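Long-range contacts in oxidoreductase, NAD-binding/iron-sulfur cluster-binding protein (Nitratireductor pacificus pht-3B, PDB 6ZXU), which acts as a catabolic reductive dehalogenase, holding a cobalamin and two [4Fe-4S] clusters that probably pass it electrons: residues 498-503 with 541-546; 506-511 with 529-534; 536-541 with 620-625; 569-574 with 676-681. All coordinates share one frame; numbering follows the deposited sequence.

Interaction 1. Residues 498-503 with 541-546. With SF4 (iron/sulfur cluster), chain D.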
loop_
_atom_site.group_PDB
_atom_site.type_symbol
_atom_site.label_atom_id
_atom_site.label_comp_id
_atom_site.label_asym_id
_atom_site.label_seq_id
_atom_site.Cartn_x
_atom_site.Cartn_y
_atom_site.Cartn_z
ATOM N N VAL A 498 -10.798 15.520 -3.468
ATOM C CA VAL A 498 -10.158 16.453 -2.533
ATOM C C VAL A 498 -10.821 16.379 -1.157
ATOM O O VAL A 498 -12.048 16.518 -1.025
ATOM C CB VAL A 498 -10.248 17.890 -3.095
ATOM C CG1 VAL A 498 -9.936 18.956 -2.062
ATOM C CG2 VAL A 498 -9.253 18.009 -4.268
ATOM N N SER A 499 -9.990 16.205 -0.102
ATOM C CA SER A 499 -10.451 16.072 1.259
ATOM C C SER A 499 -9.814 17.160 2.154
ATOM O O SER A 499 -8.834 17.793 1.800
ATOM C CB SER A 499 -10.169 14.702 1.836
ATOM O OG SER A 499 -8.818 14.601 2.243
ATOM N N ARG A 500 -10.388 17.301 3.346
ATOM C CA ARG A 500 -9.829 18.270 4.309
ATOM C C ARG A 500 -8.406 17.926 4.703
ATOM O O ARG A 500 -7.580 18.798 4.935
ATOM C CB ARG A 500 -10.762 18.390 5.509
ATOM C CG ARG A 500 -10.212 19.318 6.621
ATOM C CD ARG A 500 -11.166 19.488 7.822
ATOM N NE ARG A 500 -12.411 20.054 7.424
ATOM C CZ ARG A 500 -12.653 21.321 7.129
ATOM N NH1 ARG A 500 -11.687 22.237 7.309
ATOM N NH2 ARG A 500 -13.853 21.666 6.776
ATOM N N ILE A 501 -8.053 16.673 4.781
ATOM C CA ILE A 501 -6.654 16.298 5.087
ATOM C C ILE A 501 -5.644 17.118 4.339
ATOM O O ILE A 501 -4.728 17.620 4.921
ATOM C CB ILE A 501 -6.433 14.793 4.916
ATOM C CG1 ILE A 501 -7.317 14.051 5.889
ATOM C CG2 ILE A 501 -5.018 14.430 5.156
ATOM C CD1 ILE A 501 -7.264 12.475 5.832
ATOM N N GLY A 502 -5.822 17.287 3.045
ATOM C CA GLY A 502 -5.135 18.324 2.341
ATOM C C GLY A 502 -4.395 17.813 1.173
ATOM O O GLY A 502 -4.850 17.979 0.004
ATOM N N ASP A 503 -3.274 17.171 1.458
ATOM C CA ASP A 503 -2.410 16.601 0.442
ATOM C C ASP A 503 -2.678 15.130 0.265
ATOM O O ASP A 503 -1.838 14.402 -0.282
ATOM C CB ASP A 503 -0.872 16.845 0.798
ATOM C CG ASP A 503 -0.376 18.355 0.416
ATOM O OD1 ASP A 503 -1.256 19.292 0.185
ATOM O OD2 ASP A 503 0.901 18.560 0.256
ATOM N N GLN A 541 -18.488 19.672 6.888
ATOM C CA GLN A 541 -19.207 19.555 8.148
ATOM C C GLN A 541 -18.445 18.750 9.189
ATOM O O GLN A 541 -18.963 18.530 10.246
ATOM C CB GLN A 541 -20.553 18.812 7.937
ATOM C CG GLN A 541 -21.528 19.403 6.983
ATOM C CD GLN A 541 -22.768 18.573 6.862
ATOM O OE1 GLN A 541 -23.534 18.421 7.799
ATOM N NE2 GLN A 541 -22.977 18.048 5.724
ATOM N N CYS A 542 -17.291 18.224 8.857
ATOM C CA CYS A 542 -16.505 17.402 9.705
ATOM C C CYS A 542 -15.163 18.111 10.008
ATOM O O CYS A 542 -14.675 18.918 9.210
ATOM C CB CYS A 542 -16.241 16.063 9.018
ATOM S SG CYS A 542 -15.339 14.763 9.875
ATOM N N ARG A 543 -14.557 17.803 11.142
ATOM C CA ARG A 543 -13.222 18.309 11.502
ATOM C C ARG A 543 -12.401 17.308 12.209
ATOM O O ARG A 543 -11.449 17.671 12.910
ATOM C CB ARG A 543 -13.307 19.524 12.413
ATOM C CG ARG A 543 -14.105 20.706 11.907
ATOM C CD ARG A 543 -13.399 21.392 10.789
ATOM N NE ARG A 543 -14.111 22.607 10.320
ATOM C CZ ARG A 543 -15.235 22.626 9.602
ATOM N NH1 ARG A 543 -15.841 21.506 9.240
ATOM N NH2 ARG A 543 -15.760 23.777 9.243
ATOM N N LYS A 544 -12.682 16.024 12.052
ATOM C CA LYS A 544 -12.029 15.023 12.899
ATOM C C LYS A 544 -10.507 14.929 12.661
ATOM O O LYS A 544 -9.718 14.838 13.599
ATOM C CB LYS A 544 -12.754 13.704 12.777
ATOM C CG LYS A 544 -12.211 12.612 13.723
ATOM C CD LYS A 544 -13.237 11.538 13.957
ATOM C CE LYS A 544 -12.658 10.458 14.849
ATOM N NZ LYS A 544 -13.745 9.599 15.418
ATOM N N CYS A 545 -10.078 14.850 11.406
ATOM C CA CYS A 545 -8.682 14.815 11.060
ATOM C C CYS A 545 -7.984 16.042 11.632
ATOM O O CYS A 545 -6.882 15.899 12.153
ATOM C CB CYS A 545 -8.496 14.743 9.544
ATOM S SG CYS A 545 -9.350 16.091 8.587
ATOM N N ALA A 546 -8.544 17.228 11.425
ATOM C CA ALA A 546 -7.945 18.432 11.946
ATOM C C ALA A 546 -7.745 18.397 13.484
ATOM O O ALA A 546 -6.710 18.808 14.006
ATOM C CB ALA A 546 -8.796 19.633 11.517
HETATM FE FE1 SF4 D . -11.101 15.068 7.599
HETATM FE FE2 SF4 D . -13.730 14.363 8.274
HETATM FE FE3 SF4 D . -12.232 12.655 6.810
HETATM FE FE4 SF4 D . -13.043 14.975 5.625
HETATM S S1 SF4 D . -14.304 13.265 6.447
HETATM S S2 SF4 D . -11.030 14.119 5.568
HETATM S S3 SF4 D . -12.910 16.288 7.444
HETATM S S4 SF4 D . -11.893 13.414 8.902
#
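Arg500 and Arg543 lay their guanidinium groups one on the other, with centres 3.8 Å apart and planes only 18° from parallel. CD of Arg543 sits over the middle of the Arg500 group, while NH2 of Arg500 lies toward the rim of the other. Two like charges meet here, which would be costly without acceptors around them. The acceptors are backbone carbonyls. Cys542 O takes a sound bond from Arg543 NH1 at 2.8 Å, approached from above the carbonyl plane, and a weak one from Arg500 NE at 3.1 Å. Beyond the two segments, Arg500 NH1 is held by Ser555 O and Gly557 O, its NH2 by Cys539 O, and Arg543 NE is bonded to Phe556 O.

Metal bonds come next. Cys542 SG binds FE2 of the cluster and Cys545 SG binds FE1, each at 2.3 Å.

Van der Waals contacts close round the cluster. Arg500 CB lies 3.6 Å from the cluster sulfide S3, and Ile501 CG1 makes an apolar contact with Cys545 CB at 3.9 Å. Ile501 and Asp503 also belong to the cobalamin site.

The segment 498-503 leads from strand 497-498 to strand 505-506, passing the cluster, two of whose cysteine ligands come from the start of helix 544-548 and the residues before it, with helix 535-540 touching Ser499.

Interaction 2. Residues 506-511 with 529-534; sequences LNPFIG and RPIDFG
Pro508 sets its CB over one face of the Phe533 ring in a proline-aromatic CH-pi contact, where the loop after strand 505-506, turned by an Asx motif at Asn507, meets the short, weakly bonded strand about 531-532 and the residue after it. CB of Pro508 stands 3.7 Å from the ring centroid and 13° off its normal, so it sits almost squarely above the centre. CD of the same proline covers the far end of the ring, 3.7 Å from CE1.

Chi1 of 62° sets CG of Phe533 between the backbone N and the carbonyl carbon, and chi2 of -83° turns the ring to present a face to Pro508. Its far end then meets Leu506 at the edge: the carbonyl O of Leu506 is 3.3 Å from CZ, near the ring plane, and CD2 of Leu506 is 3.8 Å from the same carbon. The Leu506 side chain crosses that of Phe533 at about a right angle. Ile531 completes the group by bringing CD1 to 4.0 Å from Pro508 CD.

Trp597 meets Phe533 edge-to-face, and Ile613 of helix 603-614 touches both Phe533 and Pro508. An alanine in place of Phe533 would probably open a gap under Pro508 and beside Leu506, which itself touches an iron-sulfur cluster, and deprive Trp597 of this edge-to-face partner. Asn507 holds the turn from within: its OD1 accepts from Phe509 N at 2.8 Å and from Ile510 N at 3.1 Å, the former donor standing well above the carbonyl plane.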
loop_
_atom_site.group_PDB
_atom_site.type_symbol
_atom_site.label_atom_id
_atom_site.label_comp_id
_atom_site.label_asym_id
_atom_site.label_seq_id
_atom_site.Cartn_x
_atom_site.Cartn_y
_atom_site.Cartn_z
ATOM N N LEU A 506 -9.338 11.231 -0.990
ATOM C CA LEU A 506 -10.128 10.289 -0.280
ATOM C C LEU A 506 -11.032 9.498 -1.251
ATOM O O LEU A 506 -11.726 10.040 -2.080
ATOM C CB LEU A 506 -10.934 11.027 0.795
ATOM C CG LEU A 506 -11.668 10.272 1.891
ATOM C CD1 LEU A 506 -11.809 11.147 3.067
ATOM C CD2 LEU A 506 -13.038 9.737 1.457
ATOM N N ASN A 507 -10.987 8.181 -1.119
ATOM C CA ASN A 507 -11.702 7.214 -1.943
ATOM C C ASN A 507 -12.975 6.783 -1.216
ATOM O O ASN A 507 -12.989 6.659 0.004
ATOM C CB ASN A 507 -10.784 5.973 -2.196
ATOM C CG ASN A 507 -11.465 4.864 -2.910
ATOM O OD1 ASN A 507 -12.122 4.029 -2.342
ATOM N ND2 ASN A 507 -11.341 4.874 -4.236
ATOM N N PRO A 508 -14.100 6.575 -1.938
ATOM C CA PRO A 508 -15.333 6.304 -1.222
ATOM C C PRO A 508 -15.400 4.923 -0.537
ATOM O O PRO A 508 -16.273 4.692 0.308
ATOM C CB PRO A 508 -16.396 6.480 -2.299
ATOM C CG PRO A 508 -15.674 6.292 -3.571
ATOM C CD PRO A 508 -14.297 6.817 -3.361
ATOM N N PHE A 509 -14.491 4.017 -0.833
ATOM C CA PHE A 509 -14.543 2.678 -0.250
ATOM C C PHE A 509 -13.419 2.469 0.776
ATOM O O PHE A 509 -13.667 1.772 1.742
ATOM C CB PHE A 509 -14.470 1.595 -1.335
ATOM C CG PHE A 509 -15.623 1.659 -2.292
ATOM C CD1 PHE A 509 -16.853 1.215 -1.904
ATOM C CD2 PHE A 509 -15.514 2.287 -3.515
ATOM C CE1 PHE A 509 -17.944 1.332 -2.744
ATOM C CE2 PHE A 509 -16.580 2.364 -4.399
ATOM C CZ PHE A 509 -17.802 1.923 -4.026
ATOM N N ILE A 510 -12.201 2.948 0.555
ATOM C CA ILE A 510 -11.067 2.733 1.519
ATOM C C ILE A 510 -10.701 4.047 2.202
ATOM O O ILE A 510 -9.713 4.104 2.917
ATOM C CB ILE A 510 -9.865 2.044 0.886
ATOM C CG1 ILE A 510 -9.179 2.906 -0.149
ATOM C CG2 ILE A 510 -10.261 0.719 0.293
ATOM C CD1 ILE A 510 -7.830 2.362 -0.533
ATOM N N GLY A 511 -11.533 5.101 2.005
ATOM C CA GLY A 511 -11.260 6.333 2.665
ATOM C C GLY A 511 -9.935 6.908 2.276
ATOM O O GLY A 511 -9.509 6.828 1.119
ATOM N N ARG A 529 -13.093 9.217 -15.775
ATOM C CA ARG A 529 -13.561 10.553 -15.415
ATOM C C ARG A 529 -13.510 10.768 -13.891
ATOM O O ARG A 529 -13.578 9.809 -13.141
ATOM C CB ARG A 529 -14.992 10.784 -15.904
ATOM C CG ARG A 529 -15.131 10.909 -17.401
ATOM C CD ARG A 529 -16.509 11.408 -17.803
ATOM N NE ARG A 529 -17.560 10.436 -17.602
ATOM C CZ ARG A 529 -18.840 10.749 -17.385
ATOM N NH1 ARG A 529 -19.221 12.014 -17.251
ATOM N NH2 ARG A 529 -19.733 9.783 -17.235
ATOM N N PRO A 530 -13.345 12.011 -13.453
ATOM C CA PRO A 530 -13.473 12.309 -12.034
ATOM C C PRO A 530 -14.740 11.824 -11.394
ATOM O O PRO A 530 -15.760 11.589 -12.089
ATOM C CB PRO A 530 -13.408 13.843 -12.001
ATOM C CG PRO A 530 -12.642 14.203 -13.208
ATOM C CD PRO A 530 -12.960 13.190 -14.230
ATOM N N ILE A 531 -14.736 11.714 -10.061
ATOM C CA ILE A 531 -15.901 11.157 -9.334
ATOM C C ILE A 531 -16.478 12.227 -8.398
ATOM O O ILE A 531 -15.799 13.186 -8.029
ATOM C CB ILE A 531 -15.580 9.874 -8.532
ATOM C CG1 ILE A 531 -14.470 10.158 -7.583
ATOM C CG2 ILE A 531 -15.325 8.711 -9.496
ATOM C CD1 ILE A 531 -14.126 9.002 -6.663
ATOM N N ASP A 532 -17.769 12.086 -8.104
ATOM C CA ASP A 532 -18.475 12.961 -7.166
ATOM C C ASP A 532 -19.289 12.095 -6.202
ATOM O O ASP A 532 -20.304 11.532 -6.605
ATOM C CB ASP A 532 -19.357 13.920 -7.883
ATOM C CG ASP A 532 -20.156 14.838 -6.900
ATOM O OD1 ASP A 532 -19.957 14.881 -5.645
ATOM O OD2 ASP A 532 -21.028 15.566 -7.366
ATOM N N PHE A 533 -18.825 11.948 -4.952
ATOM C CA PHE A 533 -19.539 11.187 -4.016
ATOM C C PHE A 533 -19.963 12.025 -2.783
ATOM O O PHE A 533 -20.238 11.479 -1.692
ATOM C CB PHE A 533 -18.829 9.911 -3.602
ATOM C CG PHE A 533 -17.482 10.114 -2.925
ATOM C CD1 PHE A 533 -16.334 10.305 -3.679
ATOM C CD2 PHE A 533 -17.337 9.936 -1.571
ATOM C CE1 PHE A 533 -15.087 10.434 -3.104
ATOM C CE2 PHE A 533 -16.080 10.075 -0.971
ATOM C CZ PHE A 533 -14.947 10.330 -1.719
ATOM N N GLY A 534 -20.084 13.305 -2.983
ATOM C CA GLY A 534 -20.585 14.155 -1.945
ATOM C C GLY A 534 -19.530 14.596 -0.918
ATOM O O GLY A 534 -19.891 15.152 0.074
#

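Interaction 3. Residues 536-541 with 620-625. With SF4 (iron/sulfur cluster), chain D.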
loop_
_atom_site.group_PDB
_atom_site.type_symbol
_atom_site.label_atom_id
_atom_site.label_comp_id
_atom_site.label_asym_id
_atom_site.label_seq_id
_atom_site.Cartn_x
_atom_site.Cartn_y
_atom_site.Cartn_z
ATOM N N GLN A 536 -17.258 16.944 -0.717
ATOM C CA GLN A 536 -17.076 18.406 -0.385
ATOM C C GLN A 536 -18.026 18.804 0.698
ATOM O O GLN A 536 -17.630 19.335 1.740
ATOM C CB GLN A 536 -17.210 19.318 -1.610
ATOM C CG GLN A 536 -16.270 18.999 -2.743
ATOM C CD GLN A 536 -14.867 18.819 -2.269
ATOM O OE1 GLN A 536 -14.238 19.768 -1.759
ATOM N NE2 GLN A 536 -14.320 17.583 -2.411
ATOM N N ASP A 537 -19.274 18.418 0.540
ATOM C CA ASP A 537 -20.297 18.671 1.607
ATOM C C ASP A 537 -19.957 17.942 2.923
ATOM O O ASP A 537 -20.171 18.485 4.000
ATOM C CB ASP A 537 -21.689 18.288 1.106
ATOM C CG ASP A 537 -22.814 18.575 2.160
ATOM O OD1 ASP A 537 -22.890 19.767 2.572
ATOM O OD2 ASP A 537 -23.529 17.626 2.617
ATOM N N PHE A 538 -19.480 16.696 2.851
ATOM C CA PHE A 538 -19.165 15.942 4.037
ATOM C C PHE A 538 -18.006 16.590 4.793
ATOM O O PHE A 538 -18.116 16.866 6.008
ATOM C CB PHE A 538 -18.782 14.525 3.691
ATOM C CG PHE A 538 -18.813 13.575 4.872
ATOM C CD1 PHE A 538 -17.816 13.543 5.734
ATOM C CD2 PHE A 538 -19.825 12.632 5.000
ATOM C CE1 PHE A 538 -17.814 12.676 6.810
ATOM C CE2 PHE A 538 -19.842 11.722 6.037
ATOM C CZ PHE A 538 -18.846 11.752 6.936
ATOM N N CYS A 539 -16.848 16.743 4.134
ATOM C CA CYS A 539 -15.681 17.345 4.789
ATOM C C CYS A 539 -16.021 18.739 5.257
ATOM O O CYS A 539 -15.532 19.225 6.239
ATOM C CB CYS A 539 -14.482 17.439 3.888
ATOM S SG CYS A 539 -13.614 15.935 3.715
ATOM N N ASN A 540 -16.932 19.424 4.608
ATOM C CA ASN A 540 -17.264 20.729 5.098
ATOM C C ASN A 540 -17.922 20.785 6.482
ATOM O O ASN A 540 -17.962 21.789 7.159
ATOM C CB ASN A 540 -18.220 21.394 4.179
ATOM C CG ASN A 540 -17.841 22.774 4.019
ATOM O OD1 ASN A 540 -16.728 23.076 3.426
ATOM N ND2 ASN A 540 -18.630 23.661 4.645
ATOM N N GLN A 541 -18.488 19.672 6.888
ATOM C CA GLN A 541 -19.207 19.555 8.148
ATOM C C GLN A 541 -18.445 18.750 9.189
ATOM O O GLN A 541 -18.963 18.530 10.246
ATOM C CB GLN A 541 -20.553 18.812 7.937
ATOM C CG GLN A 541 -21.528 19.403 6.983
ATOM C CD GLN A 541 -22.768 18.573 6.862
ATOM O OE1 GLN A 541 -23.534 18.421 7.799
ATOM N NE2 GLN A 541 -22.977 18.048 5.724
ATOM N N ALA A 620 -24.264 14.757 8.941
ATOM C CA ALA A 620 -23.947 15.351 10.254
ATOM C C ALA A 620 -24.084 14.356 11.378
ATOM O O ALA A 620 -23.282 14.363 12.306
ATOM C CB ALA A 620 -24.802 16.577 10.509
ATOM N N ALA A 621 -25.078 13.487 11.287
ATOM C CA ALA A 621 -25.263 12.438 12.261
ATOM C C ALA A 621 -24.181 11.393 12.226
ATOM O O ALA A 621 -23.752 10.903 13.241
ATOM C CB ALA A 621 -26.585 11.723 12.053
ATOM N N ILE A 622 -23.795 10.991 11.025
ATOM C CA ILE A 622 -22.665 10.065 10.859
ATOM C C ILE A 622 -21.371 10.651 11.408
ATOM O O ILE A 622 -20.625 9.998 12.118
ATOM C CB ILE A 622 -22.575 9.637 9.383
ATOM C CG1 ILE A 622 -23.738 8.765 8.976
ATOM C CG2 ILE A 622 -21.279 8.871 9.129
ATOM C CD1 ILE A 622 -23.891 8.585 7.483
ATOM N N ILE A 623 -21.129 11.914 11.143
ATOM C CA ILE A 623 -19.943 12.606 11.658
ATOM C C ILE A 623 -19.941 12.607 13.189
ATOM O O ILE A 623 -18.941 12.270 13.824
ATOM C CB ILE A 623 -19.889 14.053 11.055
ATOM C CG1 ILE A 623 -19.517 13.980 9.599
ATOM C CG2 ILE A 623 -18.941 14.919 11.796
ATOM C CD1 ILE A 623 -19.954 15.211 8.837
ATOM N N ALA A 624 -21.077 12.928 13.778
ATOM C CA ALA A 624 -21.190 13.019 15.243
ATOM C C ALA A 624 -21.143 11.655 15.909
ATOM O O ALA A 624 -20.470 11.487 16.948
ATOM C CB ALA A 624 -22.444 13.755 15.614
ATOM N N MET A 625 -21.780 10.667 15.308
ATOM C CA MET A 625 -21.751 9.335 15.903
ATOM C C MET A 625 -20.419 8.668 15.791
ATOM O O MET A 625 -20.092 7.771 16.581
ATOM C CB MET A 625 -22.861 8.435 15.342
ATOM C CG MET A 625 -24.279 8.814 15.822
ATOM S SD MET A 625 -24.526 9.026 17.635
ATOM C CE MET A 625 -24.105 7.389 18.138
HETATM FE FE1 SF4 D . -11.101 15.068 7.599
HETATM FE FE2 SF4 D . -13.730 14.363 8.274
HETATM FE FE3 SF4 D . -12.232 12.655 6.810
HETATM FE FE4 SF4 D . -13.043 14.975 5.625
HETATM S S1 SF4 D . -14.304 13.265 6.447
HETATM S S2 SF4 D . -11.030 14.119 5.568
HETATM S S3 SF4 D . -12.910 16.288 7.444
HETATM S S4 SF4 D . -11.893 13.414 8.902
HETATM O O HOH W 1 -26.061 16.491 7.226
#
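Ala620 N gives its proton to a water 3.0 Å away, and that water also lies 3.2 Å from Gln541 OE1, to which it can donate, though other acceptors compete for its protons. The backbone N at this early turn of helix 619-628 is thus tied through solvent to Gln541, next after helix 535-540 in the chain. Gln541 OE1 also lies against Ala620 CB directly, at 3.5 Å. The rest of the amide turns back along the preceding helix, where NE2 makes a weak bond to Asp537 O. Nearby, Asp537 OD2 forms a salt bridge with Arg619, so the two helices are linked by charge as well as by water.

Beside these polar links the contact is apolar. Phe538, its CG anti to the backbone N (chi1 -164°) and so carried out toward helix 619-628, meets Ile623 tip to tip. CG1 of the isoleucine is 3.5 Å from Phe538 CE1, and its CD1 lies over one face of the ring, 4.1 Å from the centroid and displaced toward the rim. Ile622 CG2 comes up at the ring edge. CD1 of Ile623 also touches Gln541 CB at 3.8 Å. Trp597 meets the same ring with the planes at about 60°.

Phe538 CE1 is 3.6 Å from the cluster sulfide S1, while Cys539 SG, on the next residue, binds FE4. This is the CxxCxxC start of a ferredoxin-type motif, in which Cys539, Cys542 and Cys545 hold the cluster together with the distant Cys595.

Interaction 4. Residues 569-574 with 676-681; sequences KADVEK and KLAMYP
Asp571 OD2 accepts from Ala678 N at 3.0 Å in a nearly straight bond, the N-H...O angle being 171°. The donor comes from above the carboxylate plane, and Arg700 NH2 adds a salt bridge to the same oxygen. The other oxygen, OD1, faces its own helix and caps it by accepting from Lys574 N at 3.1 Å. Chi1 of -167° sets CG anti to the backbone N, leading the carboxylate toward Ala678.

Further along, Tyr680 OH donates to Glu573 OE1; the modelled 2.4 Å is too short to be taken literally. Arg700 NH1 pairs with that OE1 as well, and Lys577 with OE2. Two waters bridge the segments. One molecule donates to Ala570 O and Ala678 O, each at 2.7 Å, and accepts from Val572 N. A second accepts from Lys574 NZ at 2.8 Å and donates to Lys676 O, while Asn552 O takes another bond from that NZ.

Leu677 CD2 packs on Asp571 CB, and Val572 CG2 on Tyr680 CD2. An alanine at Asp571 would probably leave Ala678 N and the capped Lys574 N without their acceptor and Arg700 short of one carboxylate.

Lys569 NZ pairs separately with Asp503 and with cobalamin. The two acids are likely to stay ionised beside Arg700, so the 676-681 segment is held by neutral donors on charged acceptors.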
loop_
_atom_site.group_PDB
_atom_site.type_symbol
_atom_site.label_atom_id
_atom_site.label_comp_id
_atom_site.label_asym_id
_atom_site.label_seq_id
_atom_site.Cartn_x
_atom_site.Cartn_y
_atom_site.Cartn_z
ATOM N N LYS A 569 -5.652 23.554 2.185
ATOM C CA LYS A 569 -4.194 23.466 2.257
ATOM C C LYS A 569 -3.769 23.261 3.688
ATOM O O LYS A 569 -4.038 24.081 4.576
ATOM C CB LYS A 569 -3.486 24.708 1.629
ATOM C CG LYS A 569 -2.001 24.424 1.356
ATOM C CD LYS A 569 -1.907 23.513 0.132
ATOM C CE LYS A 569 -0.688 22.709 0.132
ATOM N NZ LYS A 569 -0.727 21.760 -1.005
ATOM N N ALA A 570 -3.190 22.099 3.959
ATOM C CA ALA A 570 -2.575 21.801 5.213
ATOM C C ALA A 570 -1.249 22.541 5.303
ATOM O O ALA A 570 -0.694 22.988 4.299
ATOM C CB ALA A 570 -2.319 20.342 5.363
ATOM N N ASP A 571 -0.719 22.641 6.506
ATOM C CA ASP A 571 0.620 23.272 6.731
ATOM C C ASP A 571 1.706 22.217 6.563
ATOM O O ASP A 571 1.963 21.424 7.453
ATOM C CB ASP A 571 0.695 23.903 8.107
ATOM C CG ASP A 571 1.903 24.811 8.273
ATOM O OD1 ASP A 571 3.033 24.444 7.875
ATOM O OD2 ASP A 571 1.710 25.971 8.783
ATOM N N VAL A 572 2.326 22.208 5.399
ATOM C CA VAL A 572 3.235 21.174 5.049
ATOM C C VAL A 572 4.549 21.278 5.810
ATOM O O VAL A 572 5.254 20.282 5.995
ATOM C CB VAL A 572 3.449 21.060 3.524
ATOM C CG1 VAL A 572 2.132 20.788 2.826
ATOM C CG2 VAL A 572 4.100 22.302 2.946
ATOM N N GLU A 573 4.897 22.482 6.238
ATOM C CA GLU A 573 6.086 22.640 7.084
ATOM C C GLU A 573 5.887 21.989 8.455
ATOM O O GLU A 573 6.778 21.261 8.918
ATOM C CB GLU A 573 6.380 24.086 7.258
ATOM C CG GLU A 573 7.558 24.342 8.190
ATOM C CD GLU A 573 7.802 25.850 8.324
ATOM O OE1 GLU A 573 7.056 26.709 7.727
ATOM O OE2 GLU A 573 8.764 26.197 9.030
ATOM N N LYS A 574 4.750 22.210 9.084
ATOM C CA LYS A 574 4.458 21.589 10.385
ATOM C C LYS A 574 4.346 20.070 10.280
ATOM O O LYS A 574 5.016 19.329 11.054
ATOM C CB LYS A 574 3.211 22.134 10.997
ATOM C CG LYS A 574 3.319 23.567 11.425
ATOM C CD LYS A 574 2.331 23.929 12.524
ATOM C CE LYS A 574 0.947 23.961 11.971
ATOM N NZ LYS A 574 -0.061 24.565 12.897
ATOM N N LYS A 676 -3.994 29.927 11.964
ATOM C CA LYS A 676 -3.253 30.489 10.865
ATOM C C LYS A 676 -2.176 29.545 10.440
ATOM O O LYS A 676 -1.242 29.241 11.180
ATOM C CB LYS A 676 -2.626 31.837 11.232
ATOM C CG LYS A 676 -3.597 32.822 11.826
ATOM C CD LYS A 676 -4.702 33.225 10.895
ATOM C CE LYS A 676 -5.693 34.117 11.645
ATOM N NZ LYS A 676 -6.928 34.370 10.858
ATOM N N LEU A 677 -2.308 29.023 9.246
ATOM C CA LEU A 677 -1.378 28.124 8.645
ATOM C C LEU A 677 -0.523 28.873 7.582
ATOM O O LEU A 677 -0.913 29.918 7.082
ATOM C CB LEU A 677 -2.157 26.917 8.018
ATOM C CG LEU A 677 -3.040 26.115 8.999
ATOM C CD1 LEU A 677 -3.761 25.061 8.228
ATOM C CD2 LEU A 677 -2.244 25.428 10.146
ATOM N N ALA A 678 0.631 28.288 7.259
ATOM C CA ALA A 678 1.510 28.795 6.218
ATOM C C ALA A 678 1.343 27.923 4.961
ATOM O O ALA A 678 1.101 26.700 5.074
ATOM C CB ALA A 678 2.941 28.767 6.671
ATOM N N MET A 679 1.329 28.535 3.801
ATOM C CA MET A 679 1.275 27.799 2.536
ATOM C C MET A 679 2.487 28.162 1.683
ATOM O O MET A 679 3.006 29.250 1.800
ATOM C CB MET A 679 -0.006 28.054 1.764
ATOM C CG MET A 679 -0.255 29.476 1.429
ATOM S SD MET A 679 -1.481 29.789 0.178
ATOM C CE MET A 679 -2.875 28.727 0.531
ATOM N N TYR A 680 2.884 27.267 0.815
ATOM C CA TYR A 680 4.095 27.467 0.053
ATOM C C TYR A 680 3.806 27.167 -1.413
ATOM O O TYR A 680 4.230 26.133 -1.941
ATOM C CB TYR A 680 5.219 26.620 0.589
ATOM C CG TYR A 680 5.576 26.979 1.993
ATOM C CD1 TYR A 680 6.315 28.090 2.275
ATOM C CD2 TYR A 680 5.043 26.274 3.059
ATOM C CE1 TYR A 680 6.599 28.478 3.574
ATOM C CE2 TYR A 680 5.266 26.678 4.379
ATOM C CZ TYR A 680 6.065 27.805 4.616
ATOM O OH TYR A 680 6.352 28.183 5.954
ATOM N N PRO A 681 3.116 28.115 -2.087
ATOM C CA PRO A 681 2.926 27.960 -3.519
ATOM C C PRO A 681 4.249 28.229 -4.215
ATOM O O PRO A 681 5.188 28.625 -3.567
ATOM C CB PRO A 681 1.875 29.016 -3.841
ATOM C CG PRO A 681 2.074 30.048 -2.792
ATOM C CD PRO A 681 2.499 29.336 -1.575
HETATM O O HOH W 2 1.524 24.384 3.698
HETATM O O HOH W 3 0.182 27.262 12.230
#

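In the fold
Interactions 1, 2 and 4 are buried, whereas interaction 3 is only partly buried and has a water-linked polar edge. Interactions 1 and 3 share Gln541 and both touch the same iron-sulfur cluster, on and beside the successive helices 535-540 and 544-548; bonds from Arg500 to Cys539 O and from Gln536 to Val498 O join them. Interaction 2 has only CH-pi and van der Waals contacts across its segments; Leu506 brings it against Ser499 of interaction 1. Interaction 4 is the most polar, built on carboxylates, and meets interaction 1 through the Asp503–Lys569 salt bridge at the cobalamin. Interactions 2 and 4 do not touch, their centres being about 25 Å apart.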